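Local structure of sulfite reductase [ferredoxin] (Mycobacterium tuberculosis, 1ZJ8) at residues F105-R110 with L166-A171. The protein catalyses the ferredoxin-dependent six-electron reduction of sulfite to sulfide, using one siroheme and one [4Fe-4S] cluster. Numbering follows the deposited sequence.
Sequences FMMRVR and LQTTEA. With SRM (siroheme), chain E.
Arg110 NH1 donates to the backbone O of Thr169 at 2.8 Å, the O lying 29° out of the guanidinium plane, and the same nitrogen bonds to Pro176 O farther along the chain. Glu170 O stands 3.2 Å from Arg110 NH1, near the guanidinium plane at its edge. The side chain, extended from CG to NE (chi3 179°), carries NE past Thr169 O, with CD alongside that oxygen; NE then forms a salt bridge with Asp112. NH1 thus holds Thr169 O, with Pro176 O as a second bonded carbonyl from beyond the loop segment 166-171, which turns back in a type II beta turn from Thr168 to Ala171. At the root of the same arginine, the backbone N of Arg110 bonds to Gln167 O (3.1 Å).

Nearer the cofactor, Arg108 NH1 lies between the loop and siroheme: Ala171 O is 3.3 Å from it, bonded at 146° at the hydrogen, and carboxylate oxygen O2B of siroheme is 3.0 Å from it, over one face of the guanidinium. The methyl of Ala171 packs on Arg108 CD at 4.0 Å, while Arg108 NE is bonded to Gln145 on strand 144-149. On the strand backbone, Thr168 lays CG2 against Arg108 O (3.5 Å) and turns OG1 to Trp77 O and Trp158 NE1. Val109, its CB pointing away from the loop, still brings CG1 near Leu166 CD2.

The contact joins strand 104-109, of the sheet that also holds strands 79-83 and 144-149, to the loop between helix 154-162 and strand 176-181. Ala171 is followed by Cys172, which by similarity is thioether-linked to Tyr80. Arg108 lines the siroheme pocket and touches Ala171, so the loop adjoins the propionate side. Asp112 pairs with Arg110, carbonyls solvate guanidinium N-H groups, and Arg108 with nearby Arg177 would favour an ionised siroheme carboxylate.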
loop_
_atom_site.group_PDB
_atom_site.type_symbol
_atom_site.label_atom_id
_atom_site.label_comp_id
_atom_site.label_asym_id
_atom_site.label_seq_id
_atom_site.Cartn_x
_atom_site.Cartn_y
_atom_site.Cartn_z
ATOM N N PHE A 105 18.823 5.716 5.180
ATOM C CA PHE A 105 17.402 5.556 5.515
ATOM C C PHE A 105 16.490 5.542 4.299
ATOM O O PHE A 105 16.694 6.281 3.336
ATOM C CB PHE A 105 16.944 6.703 6.428
ATOM C CG PHE A 105 17.597 6.692 7.778
ATOM C CD1 PHE A 105 18.758 7.440 8.013
ATOM C CD2 PHE A 105 17.070 5.918 8.812
ATOM C CE1 PHE A 105 19.380 7.423 9.256
ATOM C CE2 PHE A 105 17.678 5.895 10.061
ATOM C CZ PHE A 105 18.840 6.649 10.287
ATOM N N MET A 106 15.475 4.699 4.357
ATOM C CA MET A 106 14.294 4.892 3.549
ATOM C C MET A 106 13.483 5.979 4.270
ATOM O O MET A 106 13.305 5.919 5.495
ATOM C CB MET A 106 13.475 3.600 3.473
ATOM C CG MET A 106 12.205 3.687 2.597
ATOM S SD MET A 106 10.746 4.464 3.394
ATOM C CE MET A 106 10.083 3.053 4.300
ATOM N N MET A 107 13.001 6.975 3.529
ATOM C CA MET A 107 12.092 7.965 4.102
ATOM C C MET A 107 10.766 8.002 3.328
ATOM O O MET A 107 10.760 8.075 2.099
ATOM C CB MET A 107 12.736 9.338 4.142
ATOM C CG MET A 107 11.902 10.347 4.926
ATOM S SD MET A 107 12.697 11.978 5.089
ATOM C CE MET A 107 12.520 12.621 3.442
ATOM N N ARG A 108 9.659 7.960 4.068
ATOM C CA ARG A 108 8.318 7.757 3.514
ATOM C C ARG A 108 7.482 9.007 3.715
ATOM O O ARG A 108 7.245 9.427 4.847
ATOM C CB ARG A 108 7.640 6.570 4.229
ATOM C CG ARG A 108 6.218 6.216 3.746
ATOM C CD ARG A 108 5.617 5.022 4.516
ATOM N NE ARG A 108 6.296 3.762 4.207
ATOM C CZ ARG A 108 5.969 2.574 4.721
ATOM N NH1 ARG A 108 4.968 2.435 5.583
ATOM N NH2 ARG A 108 6.638 1.496 4.370
ATOM N N VAL A 109 7.024 9.592 2.617
ATOM C CA VAL A 109 6.214 10.789 2.698
ATOM C C VAL A 109 4.746 10.410 2.766
ATOM O O VAL A 109 4.258 9.654 1.928
ATOM C CB VAL A 109 6.439 11.716 1.497
ATOM C CG1 VAL A 109 5.674 13.017 1.685
ATOM C CG2 VAL A 109 7.941 11.998 1.312
ATOM N N ARG A 110 4.055 10.947 3.772
ATOM C CA ARG A 110 2.637 10.681 3.998
ATOM C C ARG A 110 1.753 11.498 3.046
ATOM O O ARG A 110 1.802 12.738 3.067
ATOM C CB ARG A 110 2.308 11.046 5.437
ATOM C CG ARG A 110 0.984 10.553 5.906
ATOM C CD ARG A 110 0.492 11.288 7.135
ATOM N NE ARG A 110 -0.809 10.744 7.488
ATOM C CZ ARG A 110 -0.994 9.686 8.267
ATOM N NH1 ARG A 110 0.029 9.085 8.863
ATOM N NH2 ARG A 110 -2.221 9.239 8.489
ATOM N N LEU A 166 3.141 19.000 3.453
ATOM C CA LEU A 166 3.424 17.573 3.593
ATOM C C LEU A 166 4.192 17.258 4.872
ATOM O O LEU A 166 4.938 18.082 5.382
ATOM C CB LEU A 166 4.199 17.069 2.369
ATOM C CG LEU A 166 3.411 17.110 1.049
ATOM C CD1 LEU A 166 4.340 17.230 -0.145
ATOM C CD2 LEU A 166 2.529 15.872 0.925
ATOM N N GLN A 167 3.991 16.045 5.371
ATOM C CA GLN A 167 4.599 15.577 6.601
ATOM C C GLN A 167 4.922 14.073 6.487
ATOM O O GLN A 167 4.480 13.402 5.548
ATOM C CB GLN A 167 3.671 15.848 7.790
ATOM C CG GLN A 167 2.205 15.397 7.613
ATOM C CD GLN A 167 1.368 15.554 8.908
ATOM O OE1 GLN A 167 1.778 15.114 9.982
ATOM N NE2 GLN A 167 0.200 16.186 8.797
ATOM N N THR A 168 5.713 13.561 7.429
ATOM C CA THR A 168 6.048 12.145 7.477
ATOM C C THR A 168 5.475 11.529 8.740
ATOM O O THR A 168 5.831 10.412 9.107
ATOM C CB THR A 168 7.607 11.894 7.410
ATOM O OG1 THR A 168 8.285 12.445 8.556
ATOM C CG2 THR A 168 8.204 12.507 6.147
ATOM N N THR A 169 4.571 12.249 9.395
ATOM C CA THR A 169 4.075 11.832 10.701
ATOM C C THR A 169 3.308 10.503 10.666
ATOM O O THR A 169 2.356 10.337 9.901
ATOM C CB THR A 169 3.142 12.896 11.311
ATOM O OG1 THR A 169 3.775 14.188 11.276
ATOM C CG2 THR A 169 2.749 12.516 12.758
ATOM N N GLU A 170 3.722 9.572 11.522
ATOM C CA GLU A 170 3.031 8.295 11.686
ATOM C C GLU A 170 2.898 7.588 10.335
ATOM O O GLU A 170 1.925 6.861 10.094
ATOM C CB GLU A 170 1.661 8.480 12.394
ATOM C CG GLU A 170 1.749 8.768 13.924
ATOM C CD GLU A 170 0.447 9.307 14.560
ATOM O OE1 GLU A 170 -0.047 10.374 14.137
ATOM O OE2 GLU A 170 -0.067 8.693 15.519
ATOM N N ALA A 171 3.892 7.803 9.468
ATOM C CA ALA A 171 3.949 7.147 8.156
ATOM C C ALA A 171 4.408 5.709 8.348
ATOM O O ALA A 171 3.981 4.810 7.620
ATOM C CB ALA A 171 4.900 7.884 7.214
HETATM FE FE SRM E . 4.785 -2.828 4.055
HETATM C CHA SRM E . 7.146 -3.774 6.334
HETATM C CHB SRM E . 7.215 -1.913 1.939
HETATM C CHC SRM E . 2.530 -1.885 1.906
HETATM C CHD SRM E . 2.810 -5.506 4.983
HETATM N NA SRM E . 6.772 -2.659 4.200
HETATM C C1A SRM E . 7.562 -2.973 5.250
HETATM C C2A SRM E . 8.941 -2.393 5.165
HETATM C CMA SRM E . 9.005 -1.131 5.970
HETATM C CDA SRM E . 10.014 -3.391 5.502
HETATM C CEA SRM E . 10.694 -3.327 6.832
HETATM O O3A SRM E . 10.018 -3.497 7.852
HETATM O O4A SRM E . 11.910 -3.102 6.918
HETATM C C3A SRM E . 9.019 -2.107 3.704
HETATM C CAA SRM E . 9.725 -0.839 3.357
HETATM C CBA SRM E . 11.155 -1.275 3.184
HETATM C CCA SRM E . 11.850 -0.434 2.163
HETATM O O1A SRM E . 11.231 -0.107 1.127
HETATM O O2A SRM E . 13.027 -0.065 2.393
HETATM C C4A SRM E . 7.602 -2.209 3.253
HETATM N NB SRM E . 4.880 -1.908 2.319
HETATM C C1B SRM E . 5.924 -1.544 1.572
HETATM C C2B SRM E . 5.586 -0.717 0.363
HETATM C CMB SRM E . 6.553 0.398 0.083
HETATM C CDB SRM E . 5.577 -1.635 -0.813
HETATM C CEB SRM E . 5.280 -1.059 -2.152
HETATM O O3B SRM E . 6.137 -0.995 -3.059
HETATM O O4B SRM E . 4.139 -0.634 -2.329
HETATM C C3B SRM E . 4.183 -0.292 0.743
HETATM C CAB SRM E . 4.206 0.970 1.567
HETATM C CBB SRM E . 2.919 1.730 1.462
HETATM C CCB SRM E . 2.892 2.846 2.466
HETATM O O1B SRM E . 3.095 4.007 2.122
HETATM O O2B SRM E . 2.636 2.631 3.647
HETATM C C4B SRM E . 3.821 -1.396 1.699
HETATM N NC SRM E . 3.114 -3.605 3.473
HETATM C C1C SRM E . 2.207 -2.979 2.694
HETATM C C2C SRM E . 1.065 -3.731 2.456
HETATM C CDC SRM E . -0.026 -3.516 1.461
HETATM C CEC SRM E . -1.191 -2.659 1.770
HETATM O O3C SRM E . -1.193 -1.952 2.803
HETATM O O4C SRM E . -2.128 -2.714 0.960
HETATM C C3C SRM E . 1.207 -4.781 3.312
HETATM C CAC SRM E . 0.139 -5.825 3.360
HETATM C CBC SRM E . -1.216 -5.505 3.955
HETATM C CCC SRM E . -1.114 -5.576 5.469
HETATM O O1C SRM E . -0.478 -4.697 6.110
HETATM O O2C SRM E . -1.668 -6.557 6.028
HETATM C C4C SRM E . 2.408 -4.653 3.961
HETATM N ND SRM E . 4.796 -4.121 5.612
HETATM C C1D SRM E . 4.009 -5.208 5.655
HETATM C C2D SRM E . 4.575 -6.146 6.539
HETATM C CAD SRM E . 3.740 -7.150 7.314
HETATM C CBD SRM E . 3.256 -6.777 8.681
HETATM C CCD SRM E . 2.320 -7.635 9.483
HETATM O O1D SRM E . 1.186 -7.162 9.722
HETATM O O2D SRM E . 2.664 -8.777 9.891
HETATM C C3D SRM E . 5.737 -5.573 7.027
HETATM C CDD SRM E . 6.433 -5.976 8.299
HETATM C CED SRM E . 5.937 -5.578 9.671
HETATM O O3D SRM E . 5.075 -4.710 9.815
HETATM O O4D SRM E . 6.383 -6.115 10.695
HETATM C C4D SRM E . 5.860 -4.321 6.447
#